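Local atomic coordinates of UPF0255 protein frsA (Vibrio vulnificus, PDB entry 4I4C), a protein that probably hydrolyses carboxylic esters, as a member of the FrsA family with an alpha/beta-hydrolase core. Residues E22-T27 and S80-Q85; K111-M116 and E123-A128; K162-I167 and D208-F213; L225-P230 and Q249-E254; G233-Y238 and S245-A250. All coordinates share one frame; numbering follows the deposited sequence.

Contact 1: E22-T27 and S80-Q85; sequences ETSALT and SRTDEQ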
# COMPACT_ATOMS: atom_id res chain seq x y z
N GLU A 22 7.89 21.74 1.81
CA GLU A 22 7.66 20.85 0.68
C GLU A 22 8.21 19.44 0.93
O GLU A 22 9.32 19.27 1.46
CB GLU A 22 8.26 21.43 -0.60
CG GLU A 22 7.80 20.73 -1.87
CD GLU A 22 8.64 19.50 -2.22
OE1 GLU A 22 9.89 19.57 -2.09
OE2 GLU A 22 8.05 18.47 -2.63
N THR A 23 7.42 18.46 0.51
CA THR A 23 7.68 17.03 0.71
C THR A 23 9.12 16.58 0.52
O THR A 23 9.70 15.96 1.41
CB THR A 23 6.76 16.19 -0.21
OG1 THR A 23 5.41 16.62 -0.05
CG2 THR A 23 6.85 14.69 0.14
N SER A 24 9.71 16.90 -0.63
CA SER A 24 11.07 16.43 -0.90
C SER A 24 12.15 17.04 0.03
O SER A 24 13.28 16.59 0.03
CB SER A 24 11.45 16.60 -2.37
OG SER A 24 11.70 17.95 -2.72
N ALA A 25 11.77 18.04 0.82
CA ALA A 25 12.72 18.78 1.63
C ALA A 25 12.58 18.40 3.10
O ALA A 25 13.37 18.83 3.94
CB ALA A 25 12.50 20.31 1.45
N LEU A 26 11.58 17.59 3.40
CA LEU A 26 11.27 17.27 4.79
C LEU A 26 12.32 16.45 5.53
O LEU A 26 12.72 16.78 6.64
CB LEU A 26 9.92 16.57 4.86
CG LEU A 26 8.76 17.52 4.53
CD1 LEU A 26 7.47 16.75 4.42
CD2 LEU A 26 8.64 18.63 5.59
N THR A 27 12.77 15.38 4.90
CA THR A 27 13.65 14.43 5.56
C THR A 27 15.03 15.03 5.69
O THR A 27 15.58 15.57 4.72
CB THR A 27 13.71 13.12 4.77
OG1 THR A 27 12.37 12.64 4.55
CG2 THR A 27 14.51 12.06 5.53
N SER A 80 7.85 28.23 -8.01
CA SER A 80 9.17 27.79 -7.57
C SER A 80 9.13 26.38 -7.01
O SER A 80 8.23 26.02 -6.24
CB SER A 80 9.76 28.75 -6.53
OG SER A 80 10.23 29.94 -7.15
N ARG A 81 10.14 25.60 -7.39
CA ARG A 81 10.27 24.22 -6.96
C ARG A 81 11.46 24.06 -6.01
O ARG A 81 12.44 24.80 -6.11
CB ARG A 81 10.43 23.31 -8.18
CG ARG A 81 9.20 23.28 -9.07
CD ARG A 81 9.32 22.29 -10.22
NE ARG A 81 8.03 22.11 -10.87
CZ ARG A 81 7.59 22.94 -11.82
NH1 ARG A 81 8.35 23.97 -12.18
NH2 ARG A 81 6.40 22.75 -12.38
N THR A 82 11.37 23.11 -5.09
CA THR A 82 12.50 22.78 -4.23
C THR A 82 13.69 22.41 -5.10
O THR A 82 14.82 22.82 -4.84
CB THR A 82 12.15 21.64 -3.26
OG1 THR A 82 10.99 22.02 -2.51
CG2 THR A 82 13.31 21.37 -2.31
N ASP A 83 13.40 21.69 -6.18
CA ASP A 83 14.41 21.26 -7.14
C ASP A 83 13.75 21.27 -8.49
O ASP A 83 12.82 20.50 -8.73
CB ASP A 83 14.91 19.85 -6.82
CG ASP A 83 16.20 19.49 -7.54
OD1 ASP A 83 16.34 19.82 -8.74
OD2 ASP A 83 17.10 18.90 -6.91
N GLU A 84 14.21 22.15 -9.38
CA GLU A 84 13.54 22.32 -10.66
C GLU A 84 13.62 21.08 -11.55
O GLU A 84 12.82 20.92 -12.47
CB GLU A 84 14.05 23.57 -11.40
CG GLU A 84 13.74 24.91 -10.68
CD GLU A 84 12.26 25.28 -10.66
OE1 GLU A 84 11.53 24.92 -11.61
OE2 GLU A 84 11.83 25.95 -9.69
N GLN A 85 14.58 20.19 -11.28
CA GLN A 85 14.64 18.91 -12.00
C GLN A 85 13.40 18.07 -11.71
O GLN A 85 12.93 17.30 -12.56
CB GLN A 85 15.89 18.11 -11.60
CG GLN A 85 16.10 16.83 -12.41
CD GLN A 85 17.31 16.02 -11.96
OE1 GLN A 85 18.41 16.56 -11.83
NE2 GLN A 85 17.11 14.72 -11.72
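Ala25 and Thr82 mark the closest backbone approach, with their CA atoms 7.1 Å apart: the short helical turn 23-26 lies against 80-85, an irregular part of the loop between helices 64-75 and 98-114. At this separation side chains make the contact, and it illustrates how one carboxylate can serve a helix start and a distant loop at once. Glu22, the N-cap, has CG anti to its own amide nitrogen (chi1 -167°) and a bend at chi2, which folds the carboxylate back over the first turn. There Glu22 OE2 receives the nearly straight bond from Ser24 N, 3.0 Å long, from above the carboxylate plane. OE1 takes two hydroxyls. Ser24 OG reaches the syn lone pair of Glu22 OE1, at a separation of 2.5 Å that is unusually short and doubtful in its exact length, while Thr82 OG1 donates to Glu22 OE1 from the anti side at 2.7 Å, 28° out of the plane. The carbons of Thr82 pack beside this: CB lies 3.8 Å from Ser24 OG, and CG2 meets Ala25 CB at 4.0 Å. Thr89, which shares a backbone hydrogen bond with Thr82, adds its side chain beside Glu22 and Ser24. Three donors on one largely buried carboxylate would be expected to stabilise its ionised form and to fix its rotation, making the helix cap also the point where loop 80-85 is gripped.

Contact 2: K111-M116 and E123-A128; sequences KRAGEM and EALFSA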
# COMPACT_ATOMS: atom_id res chain seq x y z
N LYS A 111 -17.70 17.00 -5.08
CA LYS A 111 -18.77 17.88 -5.60
C LYS A 111 -19.78 17.11 -6.45
O LYS A 111 -20.98 17.21 -6.22
CB LYS A 111 -18.21 19.04 -6.43
CG LYS A 111 -17.85 20.29 -5.63
CD LYS A 111 -17.83 21.55 -6.50
CE LYS A 111 -16.53 22.35 -6.34
NZ LYS A 111 -16.25 22.70 -4.92
N ARG A 112 -19.30 16.36 -7.44
CA ARG A 112 -20.20 15.54 -8.25
C ARG A 112 -20.99 14.55 -7.39
O ARG A 112 -22.11 14.17 -7.74
CB ARG A 112 -19.43 14.78 -9.34
CG ARG A 112 -18.73 15.65 -10.37
CD ARG A 112 -18.26 14.82 -11.55
NE ARG A 112 -17.58 15.62 -12.57
CZ ARG A 112 -16.27 15.82 -12.61
NH1 ARG A 112 -15.49 15.27 -11.68
NH2 ARG A 112 -15.73 16.56 -13.57
N ALA A 113 -20.40 14.13 -6.27
CA ALA A 113 -21.04 13.17 -5.37
C ALA A 113 -22.36 13.69 -4.78
O ALA A 113 -23.31 12.92 -4.58
CB ALA A 113 -20.07 12.77 -4.24
N GLY A 114 -22.41 14.99 -4.49
CA GLY A 114 -23.61 15.60 -3.94
C GLY A 114 -24.74 15.73 -4.96
O GLY A 114 -25.89 15.98 -4.59
N GLU A 115 -24.41 15.57 -6.24
CA GLU A 115 -25.42 15.66 -7.29
C GLU A 115 -25.67 14.29 -7.92
O GLU A 115 -26.28 14.17 -8.99
CB GLU A 115 -25.03 16.71 -8.34
CG GLU A 115 -24.95 18.12 -7.78
CD GLU A 115 -26.26 18.60 -7.16
OE1 GLU A 115 -27.34 18.17 -7.63
OE2 GLU A 115 -26.20 19.39 -6.19
N MET A 116 -25.18 13.26 -7.24
CA MET A 116 -25.53 11.89 -7.53
C MET A 116 -26.20 11.30 -6.29
O MET A 116 -26.20 11.92 -5.21
CB MET A 116 -24.29 11.06 -7.89
CG MET A 116 -23.76 11.31 -9.30
SD MET A 116 -22.07 10.72 -9.48
CE MET A 116 -21.75 11.07 -11.21
N GLU A 123 -19.66 5.75 -5.37
CA GLU A 123 -18.48 5.56 -6.19
C GLU A 123 -17.70 6.85 -6.41
O GLU A 123 -16.48 6.83 -6.58
CB GLU A 123 -18.86 4.94 -7.53
CG GLU A 123 -19.29 3.48 -7.40
CD GLU A 123 -18.25 2.65 -6.66
OE1 GLU A 123 -17.05 2.76 -6.99
OE2 GLU A 123 -18.64 1.89 -5.74
N ALA A 124 -18.40 7.98 -6.38
CA ALA A 124 -17.74 9.25 -6.60
C ALA A 124 -16.92 9.56 -5.36
O ALA A 124 -15.83 10.14 -5.44
CB ALA A 124 -18.76 10.36 -6.89
N LEU A 125 -17.43 9.16 -4.20
CA LEU A 125 -16.73 9.45 -2.96
C LEU A 125 -15.49 8.55 -2.82
O LEU A 125 -14.46 9.00 -2.32
CB LEU A 125 -17.66 9.34 -1.74
CG LEU A 125 -18.66 10.50 -1.56
CD1 LEU A 125 -19.80 10.12 -0.62
CD2 LEU A 125 -17.96 11.75 -1.06
N PHE A 126 -15.61 7.29 -3.26
CA PHE A 126 -14.46 6.38 -3.30
C PHE A 126 -13.38 6.93 -4.24
O PHE A 126 -12.21 6.91 -3.91
CB PHE A 126 -14.88 4.96 -3.72
CG PHE A 126 -15.47 4.14 -2.60
CD1 PHE A 126 -14.81 4.04 -1.38
CD2 PHE A 126 -16.68 3.48 -2.77
CE1 PHE A 126 -15.35 3.29 -0.34
CE2 PHE A 126 -17.22 2.72 -1.74
CZ PHE A 126 -16.56 2.63 -0.52
N SER A 127 -13.79 7.43 -5.40
CA SER A 127 -12.87 8.12 -6.29
C SER A 127 -12.17 9.29 -5.60
O SER A 127 -10.97 9.53 -5.80
CB SER A 127 -13.59 8.65 -7.52
OG SER A 127 -14.03 7.58 -8.32
N ALA A 128 -12.93 10.02 -4.80
CA ALA A 128 -12.41 11.20 -4.10
C ALA A 128 -11.36 10.79 -3.07
O ALA A 128 -10.30 11.42 -2.96
CB ALA A 128 -13.54 11.94 -3.42
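Ala113, near the end of helix 98-114, is the residue on which segment 123-128 closes, and the second helix can be read from it residue by residue. Glu123 turns its carboxylate elsewhere, into a salt bridge with Arg214. Ala124 comes next and points toward the first helix: its CB lies 3.8 Å from Ala113 CB, and the two CA atoms approach to 5.3 Å. Such nearness is possible because each residue brings just a methyl group. Met116 adds its sulphur beside the same methyl, with SD 4.2 Å from Ala124 CB; its extended side chain (chi2 162°) carries the sulphur back from the loop to the helix. Leu125 begins beside the interface, but with CG anti to the carbonyl carbon (chi1 -74°) the branch swings in, and its CG comes within 3.8 Å of Ala113 CB, with CD2 slightly farther off. The Ala113 methyl thus sits in the notch formed by the Ala124 methyl and the Leu125 branch. Phe126 projects from a different side of the helix and stacks on Trp210. Ser127 and Ala128 then touch His109, one turn earlier in helix 98-114, as expected when the partners run in opposite directions. The whole is an antiparallel helical hairpin, its two arms joined by a short loop and packed closely through small alanine residues.

Contact 3: K162-I167 and D208-F213; sequences KKSKYI and DMWRLF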
# COMPACT_ATOMS: atom_id res chain seq x y z
N LYS A 162 -20.81 4.58 3.71
CA LYS A 162 -22.15 4.85 4.24
C LYS A 162 -23.19 4.91 3.13
O LYS A 162 -24.36 4.57 3.34
CB LYS A 162 -22.13 6.16 5.03
CG LYS A 162 -23.34 6.38 5.92
CD LYS A 162 -23.51 5.24 6.91
CE LYS A 162 -24.68 5.51 7.84
NZ LYS A 162 -24.55 6.86 8.45
N LYS A 163 -22.75 5.32 1.94
CA LYS A 163 -23.62 5.47 0.79
C LYS A 163 -23.76 4.17 0.01
O LYS A 163 -24.71 4.00 -0.76
CB LYS A 163 -23.08 6.58 -0.13
CG LYS A 163 -24.09 7.15 -1.12
CD LYS A 163 -25.07 8.12 -0.47
CE LYS A 163 -26.06 8.70 -1.48
NZ LYS A 163 -27.46 8.15 -1.35
N SER A 164 -22.80 3.26 0.20
CA SER A 164 -22.75 2.06 -0.61
C SER A 164 -23.86 1.11 -0.22
O SER A 164 -24.28 1.06 0.94
CB SER A 164 -21.40 1.35 -0.45
OG SER A 164 -21.32 0.25 -1.34
N LYS A 165 -24.33 0.34 -1.19
CA LYS A 165 -25.23 -0.77 -0.94
C LYS A 165 -24.48 -1.90 -0.23
O LYS A 165 -25.09 -2.78 0.37
CB LYS A 165 -25.84 -1.26 -2.25
CG LYS A 165 -24.90 -2.13 -3.07
CD LYS A 165 -25.33 -2.24 -4.54
CE LYS A 165 -24.89 -3.59 -5.12
NZ LYS A 165 -24.84 -3.59 -6.61
N TYR A 166 -23.15 -1.87 -0.29
CA TYR A 166 -22.34 -2.87 0.41
C TYR A 166 -22.12 -2.45 1.85
O TYR A 166 -22.33 -1.30 2.22
CB TYR A 166 -20.99 -3.08 -0.26
CG TYR A 166 -21.05 -3.62 -1.67
CD1 TYR A 166 -21.06 -4.99 -1.91
CD2 TYR A 166 -21.08 -2.77 -2.76
CE1 TYR A 166 -21.11 -5.50 -3.19
CE2 TYR A 166 -21.13 -3.27 -4.06
CZ TYR A 166 -21.15 -4.63 -4.26
OH TYR A 166 -21.20 -5.14 -5.54
N ILE A 167 -21.64 -3.37 2.68
CA ILE A 167 -21.53 -3.08 4.09
C ILE A 167 -20.08 -2.93 4.52
O ILE A 167 -19.29 -3.87 4.40
CB ILE A 167 -22.22 -4.17 4.92
CG1 ILE A 167 -23.69 -4.29 4.51
CG2 ILE A 167 -22.07 -3.88 6.40
CD1 ILE A 167 -24.52 -5.12 5.46
N ASP A 208 -6.93 2.26 -0.08
CA ASP A 208 -6.59 2.38 -1.50
C ASP A 208 -6.97 1.14 -2.31
O ASP A 208 -6.53 1.00 -3.45
CB ASP A 208 -5.08 2.64 -1.70
CG ASP A 208 -4.61 3.97 -1.11
OD1 ASP A 208 -5.47 4.76 -0.69
OD2 ASP A 208 -3.38 4.21 -1.08
N MET A 209 -7.80 0.26 -1.76
CA MET A 209 -8.06 -1.04 -2.40
C MET A 209 -9.53 -1.38 -2.56
O MET A 209 -9.90 -2.56 -2.66
CB MET A 209 -7.36 -2.16 -1.62
CG MET A 209 -5.84 -2.03 -1.64
SD MET A 209 -5.00 -3.08 -0.43
CE MET A 209 -5.57 -2.38 1.12
N TRP A 210 -10.38 -0.34 -2.57
CA TRP A 210 -11.81 -0.50 -2.77
C TRP A 210 -12.18 -1.35 -3.99
O TRP A 210 -13.09 -2.16 -3.92
CB TRP A 210 -12.50 0.87 -2.86
CG TRP A 210 -13.90 0.73 -3.36
CD1 TRP A 210 -14.37 1.12 -4.57
CD2 TRP A 210 -14.99 0.13 -2.67
NE1 TRP A 210 -15.71 0.81 -4.68
CE2 TRP A 210 -16.11 0.19 -3.53
CE3 TRP A 210 -15.14 -0.45 -1.41
CZ2 TRP A 210 -17.36 -0.31 -3.16
CZ3 TRP A 210 -16.39 -0.96 -1.05
CH2 TRP A 210 -17.48 -0.88 -1.92
N ARG A 211 -11.46 -1.18 -5.10
CA ARG A 211 -11.78 -1.94 -6.31
C ARG A 211 -11.39 -3.42 -6.21
O ARG A 211 -11.89 -4.26 -6.96
CB ARG A 211 -11.16 -1.29 -7.55
CG ARG A 211 -11.64 0.14 -7.77
CD ARG A 211 -11.95 0.45 -9.23
NE ARG A 211 -12.70 1.71 -9.35
CZ ARG A 211 -13.05 2.29 -10.50
NH1 ARG A 211 -12.73 1.72 -11.66
NH2 ARG A 211 -13.73 3.43 -10.49
N LEU A 212 -10.49 -3.73 -5.28
CA LEU A 212 -10.14 -5.14 -5.05
C LEU A 212 -11.39 -5.86 -4.57
O LEU A 212 -11.72 -6.94 -5.07
CB LEU A 212 -9.04 -5.26 -4.00
CG LEU A 212 -8.67 -6.68 -3.60
CD1 LEU A 212 -8.30 -7.47 -4.85
CD2 LEU A 212 -7.52 -6.61 -2.61
N PHE A 213 -12.09 -5.25 -3.61
CA PHE A 213 -13.36 -5.77 -3.12
C PHE A 213 -14.49 -5.63 -4.15
O PHE A 213 -15.16 -6.61 -4.46
CB PHE A 213 -13.77 -5.07 -1.81
CG PHE A 213 -15.16 -5.41 -1.33
CD1 PHE A 213 -15.41 -6.62 -0.69
CD2 PHE A 213 -16.21 -4.53 -1.50
CE1 PHE A 213 -16.68 -6.93 -0.24
CE2 PHE A 213 -17.48 -4.84 -1.05
CZ PHE A 213 -17.71 -6.04 -0.42
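Ser164 OG, which lies 4.0 Å from Trp210 CH2, accepts the amide of Tyr166 N at 3.0 Å with an N-H...O angle of 159°. The hydroxyl therefore closes an ST turn just where helix 144-163 ends, a compact example of a side chain shaping the exit from a helix. The turn presents the Tyr166 ring to two aromatic residues of helix 210-217. Phe213 directs its edge at the tyrosine face in an offset edge-to-face pair, the centroids 5.3 Å apart and the planes at 80°; its CE2 atom leads, 3.7 Å from Tyr166 CD1. Trp210, with CG anti to its backbone nitrogen (chi1 167°), carries the CH2 corner of its six-membered ring to the tyrosine, and Tyr166 CD2 sits at the indole edge, 4.2 Å from CH2. The indole also contacts helix 121-136 through a weak hydrogen bond from NE1 to Glu123 OE2. On another side of helix 210-217, Met209 and Leu212 line the pocket occupied by the polyether ligand. The arrangement thus packs the lead-in to strand 167-175, the first of the main sheet, against helix 210-217, which makes the crossover between strands 193-199 and 223-226 of the alpha/beta-hydrolase fold.

Contact 4: L225-P230 and Q249-E254; sequences LTVDMP and QAVLNE
Val227, in the segment that carries strand 223-226, and Val251, in helix 246-254, give the nearest backbone approach, 8.5 Å between CA atoms. This is the strand-to-helix packing of a beta-alpha-beta crossover in the alpha/beta-hydrolase sheet: the chain leaves strand 223-226, passes through the helix and returns in the parallel strand 266-271. Here a single helical valine faces two strand-side residues, Leu225 and Val227, which lie on the same side because they are two apart in an extended chain. Val251 divides its methyls between them. Val251 CG2 meets Val227 CG2 at a relaxed 4.2 Å. CG1, anti to the backbone nitrogen (chi1 171°), is sent toward Leu225, and the two side chains lie antiparallel, each passing the other's end. Ile180 of the adjacent strand 178-186 and Ile173 of the strand beyond it also touch Val251, continuing the apolar layer under the helix. Packing is tightest at the leucine, where Leu225 CD2 lies 3.5 Å from Val251 CG1, inside the usual carbon-carbon distance.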
# COMPACT_ATOMS: atom_id res chain seq x y z
N LEU A 225 -10.96 -7.44 4.50
CA LEU A 225 -10.64 -6.78 5.76
C LEU A 225 -9.30 -6.11 5.59
O LEU A 225 -8.27 -6.78 5.60
CB LEU A 225 -10.60 -7.79 6.89
CG LEU A 225 -10.32 -7.26 8.29
CD1 LEU A 225 -11.38 -6.25 8.68
CD2 LEU A 225 -10.29 -8.41 9.28
N THR A 226 -9.29 -4.79 5.40
CA THR A 226 -8.04 -4.07 5.17
C THR A 226 -7.33 -3.71 6.48
O THR A 226 -7.96 -3.43 7.50
CB THR A 226 -8.24 -2.81 4.32
OG1 THR A 226 -9.18 -1.94 4.97
CG2 THR A 226 -8.79 -3.20 2.95
N VAL A 227 -6.00 -3.75 6.44
CA VAL A 227 -5.18 -3.43 7.59
C VAL A 227 -3.94 -2.68 7.10
O VAL A 227 -3.39 -3.01 6.05
CB VAL A 227 -4.71 -4.72 8.33
CG1 VAL A 227 -3.96 -4.35 9.60
CG2 VAL A 227 -5.89 -5.63 8.67
N ASP A 228 -3.52 -1.67 7.87
CA ASP A 228 -2.25 -0.98 7.66
C ASP A 228 -1.10 -1.67 8.41
O ASP A 228 -1.20 -1.93 9.62
CB ASP A 228 -2.36 0.47 8.14
CG ASP A 228 -3.18 1.35 7.21
OD1 ASP A 228 -2.88 1.38 5.99
OD2 ASP A 228 -4.12 2.03 7.69
N MET A 229 -0.00 -1.93 7.71
CA MET A 229 1.24 -2.42 8.31
C MET A 229 1.68 -1.48 9.43
O MET A 229 1.34 -0.29 9.40
CB MET A 229 2.36 -2.45 7.26
CG MET A 229 2.19 -3.47 6.16
SD MET A 229 2.62 -5.10 6.79
CE MET A 229 4.41 -4.97 6.81
N PRO A 230 2.43 -1.99 10.42
CA PRO A 230 2.95 -1.10 11.47
C PRO A 230 3.73 0.09 10.89
O PRO A 230 4.52 -0.13 9.97
CB PRO A 230 3.89 -2.01 12.27
CG PRO A 230 3.34 -3.38 12.06
CD PRO A 230 2.75 -3.40 10.67
N GLN A 249 -1.73 -10.75 13.04
CA GLN A 249 -1.95 -11.92 13.88
C GLN A 249 -3.06 -11.61 14.87
O GLN A 249 -3.93 -12.44 15.14
CB GLN A 249 -0.67 -12.30 14.61
CG GLN A 249 -0.84 -13.44 15.58
CD GLN A 249 0.37 -14.32 15.60
OE1 GLN A 249 1.50 -13.85 15.71
NE2 GLN A 249 0.14 -15.63 15.48
N ALA A 250 -3.01 -10.39 15.41
CA ALA A 250 -4.01 -9.93 16.36
C ALA A 250 -5.35 -9.76 15.68
O ALA A 250 -6.39 -10.07 16.26
CB ALA A 250 -3.57 -8.62 17.03
N VAL A 251 -5.34 -9.26 14.45
CA VAL A 251 -6.57 -9.12 13.69
C VAL A 251 -7.13 -10.52 13.37
O VAL A 251 -8.34 -10.74 13.42
CB VAL A 251 -6.39 -8.30 12.39
CG1 VAL A 251 -7.63 -8.38 11.54
CG2 VAL A 251 -6.07 -6.83 12.71
N LEU A 252 -6.23 -11.45 13.05
CA LEU A 252 -6.64 -12.84 12.80
C LEU A 252 -7.28 -13.45 14.05
O LEU A 252 -8.37 -14.03 13.99
CB LEU A 252 -5.45 -13.69 12.33
CG LEU A 252 -5.64 -15.20 12.13
CD1 LEU A 252 -6.68 -15.52 11.07
CD2 LEU A 252 -4.31 -15.86 11.78
N ASN A 253 -6.61 -13.30 15.19
CA ASN A 253 -7.14 -13.83 16.44
C ASN A 253 -8.44 -13.18 16.87
O ASN A 253 -9.21 -13.77 17.63
CB ASN A 253 -6.10 -13.70 17.56
CG ASN A 253 -4.88 -14.57 17.33
OD1 ASN A 253 -4.94 -15.55 16.58
ND2 ASN A 253 -3.77 -14.21 17.96
N GLU A 254 -8.70 -11.98 16.37
CA GLU A 254 -9.94 -11.28 16.67
C GLU A 254 -11.14 -11.79 15.85
O GLU A 254 -12.30 -11.63 16.27
CB GLU A 254 -9.75 -9.77 16.47
CG GLU A 254 -10.97 -8.94 16.87
CD GLU A 254 -11.21 -8.95 18.36
OE1 GLU A 254 -10.25 -9.23 19.11
OE2 GLU A 254 -12.36 -8.69 18.78

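Contact 5: G233-Y238 and S245-A250; sequences GYSSKY and SRLHQA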
# COMPACT_ATOMS: atom_id res chain seq x y z
N GLY A 233 -0.27 4.58 8.11
CA GLY A 233 -1.65 5.01 8.27
C GLY A 233 -2.21 4.97 9.68
O GLY A 233 -1.62 5.53 10.61
N TYR A 234 -3.34 4.28 9.84
CA TYR A 234 -3.96 4.05 11.15
C TYR A 234 -3.06 3.28 12.12
O TYR A 234 -3.33 3.25 13.33
CB TYR A 234 -5.26 3.25 10.99
CG TYR A 234 -6.47 4.05 10.58
CD1 TYR A 234 -7.16 4.84 11.51
CD2 TYR A 234 -6.96 3.99 9.28
CE1 TYR A 234 -8.29 5.56 11.14
CE2 TYR A 234 -8.09 4.72 8.91
CZ TYR A 234 -8.75 5.49 9.84
OH TYR A 234 -9.87 6.19 9.46
N SER A 235 -2.03 2.63 11.60
CA SER A 235 -1.10 1.89 12.44
C SER A 235 0.20 2.65 12.64
O SER A 235 1.21 2.07 13.03
CB SER A 235 -0.82 0.52 11.83
OG SER A 235 -2.03 -0.16 11.59
N SER A 236 0.15 3.96 12.39
CA SER A 236 1.31 4.84 12.56
C SER A 236 1.97 4.72 13.93
O SER A 236 3.19 4.81 14.05
CB SER A 236 0.91 6.30 12.30
OG SER A 236 -0.11 6.71 13.20
N LYS A 237 1.16 4.51 14.96
CA LYS A 237 1.68 4.46 16.32
C LYS A 237 2.26 3.10 16.71
O LYS A 237 2.80 2.94 17.80
CB LYS A 237 0.60 4.92 17.32
CG LYS A 237 0.17 6.37 17.08
CD LYS A 237 -0.81 6.86 18.14
CE LYS A 237 -2.13 6.12 18.05
NZ LYS A 237 -2.76 6.25 16.70
N TYR A 238 2.19 2.13 15.79
CA TYR A 238 2.79 0.82 16.01
C TYR A 238 4.12 0.72 15.30
O TYR A 238 4.16 0.62 14.07
CB TYR A 238 1.87 -0.29 15.52
CG TYR A 238 0.67 -0.53 16.40
CD1 TYR A 238 0.81 -1.15 17.64
CD2 TYR A 238 -0.60 -0.13 16.01
CE1 TYR A 238 -0.27 -1.37 18.44
CE2 TYR A 238 -1.69 -0.36 16.80
CZ TYR A 238 -1.52 -0.97 18.02
OH TYR A 238 -2.60 -1.19 18.83
N SER A 245 4.43 -8.78 11.38
CA SER A 245 3.16 -9.43 11.07
C SER A 245 2.24 -9.33 12.29
O SER A 245 1.07 -9.73 12.24
CB SER A 245 3.38 -10.90 10.68
OG SER A 245 4.12 -11.60 11.67
N ARG A 246 2.82 -8.79 13.36
CA ARG A 246 2.22 -8.54 14.67
C ARG A 246 0.73 -8.18 14.66
O ARG A 246 -0.08 -8.79 15.35
CB ARG A 246 2.97 -7.37 15.30
CG ARG A 246 3.17 -7.41 16.78
CD ARG A 246 4.43 -6.62 17.16
NE ARG A 246 4.22 -5.18 17.35
CZ ARG A 246 4.57 -4.24 16.49
NH1 ARG A 246 5.15 -4.56 15.34
NH2 ARG A 246 4.35 -2.95 16.78
N LEU A 247 0.39 -7.14 13.90
CA LEU A 247 -0.96 -6.59 13.93
C LEU A 247 -1.93 -7.50 13.20
O LEU A 247 -3.08 -7.66 13.61
CB LEU A 247 -0.97 -5.18 13.32
CG LEU A 247 0.02 -4.13 13.86
CD1 LEU A 247 -0.20 -2.76 13.19
CD2 LEU A 247 -0.06 -4.00 15.36
N HIS A 248 -1.47 -8.12 12.12
CA HIS A 248 -2.29 -9.07 11.38
C HIS A 248 -2.65 -10.32 12.19
O HIS A 248 -3.76 -10.88 12.05
CB HIS A 248 -1.61 -9.45 10.07
CG HIS A 248 -1.40 -8.29 9.16
ND1 HIS A 248 -0.27 -7.51 9.19
CD2 HIS A 248 -2.20 -7.76 8.20
CE1 HIS A 248 -0.37 -6.55 8.29
NE2 HIS A 248 -1.53 -6.68 7.67
N GLN A 249 -1.73 -10.75 13.04
CA GLN A 249 -1.95 -11.92 13.88
C GLN A 249 -3.06 -11.61 14.87
O GLN A 249 -3.93 -12.44 15.14
CB GLN A 249 -0.67 -12.30 14.61
CG GLN A 249 -0.84 -13.44 15.58
CD GLN A 249 0.37 -14.32 15.60
OE1 GLN A 249 1.50 -13.85 15.71
NE2 GLN A 249 0.14 -15.63 15.48
N ALA A 250 -3.01 -10.39 15.41
CA ALA A 250 -4.01 -9.93 16.36
C ALA A 250 -5.35 -9.76 15.68
O ALA A 250 -6.39 -10.07 16.26
CB ALA A 250 -3.57 -8.62 17.03
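Tyr238 closes a type I beta turn that starts at Ser235, and Leu247 from the first turn of helix 246-254 packs its branched end against both turn ends. The turn belongs to the loop joining strand 223-226 to this helix in the alpha/beta-hydrolase fold, and shows how one leucine can serve two neighbours. Leu247 CG lies anti to the carbonyl carbon (chi1 -53°), which aims the two methyls at different residues: Leu247 CD2 sits over a face of the Tyr238 ring in a CH-pi contact, 3.8 Å from the centroid and 14° off the normal. The tyrosine is held at its far end as well, its hydroxyl bonding to Phe175 O. Arg246 bends at chi3 and brings its guanidinium obliquely past the tyrosine, the planes 69° apart; NE pairs with Glu176, while NH2 donates to Pro239 O. Arg246 NH2 lies 3.8 Å from Tyr238 CB. The other methyl, Leu247 CD1, rests 3.6 Å from both CB and OG of Ser235, whose hydroxyl is bonded to Asp228 O.

How the contacts relate
From the N terminus, contact 1 closes first, tying the opening helical turn to the loop after helix 64-75; it stands apart, about 15 Å or more between nearest atoms from every other contact. Contact 2 follows as a short local hairpin, and contact 3 spans the first three strands of the main sheet. These three lie in series. Contacts 2 and 3 meet where helix 121-136 reaches helix 210-217, and Met209 packing on Thr226 leads on to contact 4. Contact 4 opens before contact 5, and the two end together on helix 246-254, sharing Gln249 and Ala250. The chain thus proceeds from the helical N-terminal region to the central sheet and its crossover helix.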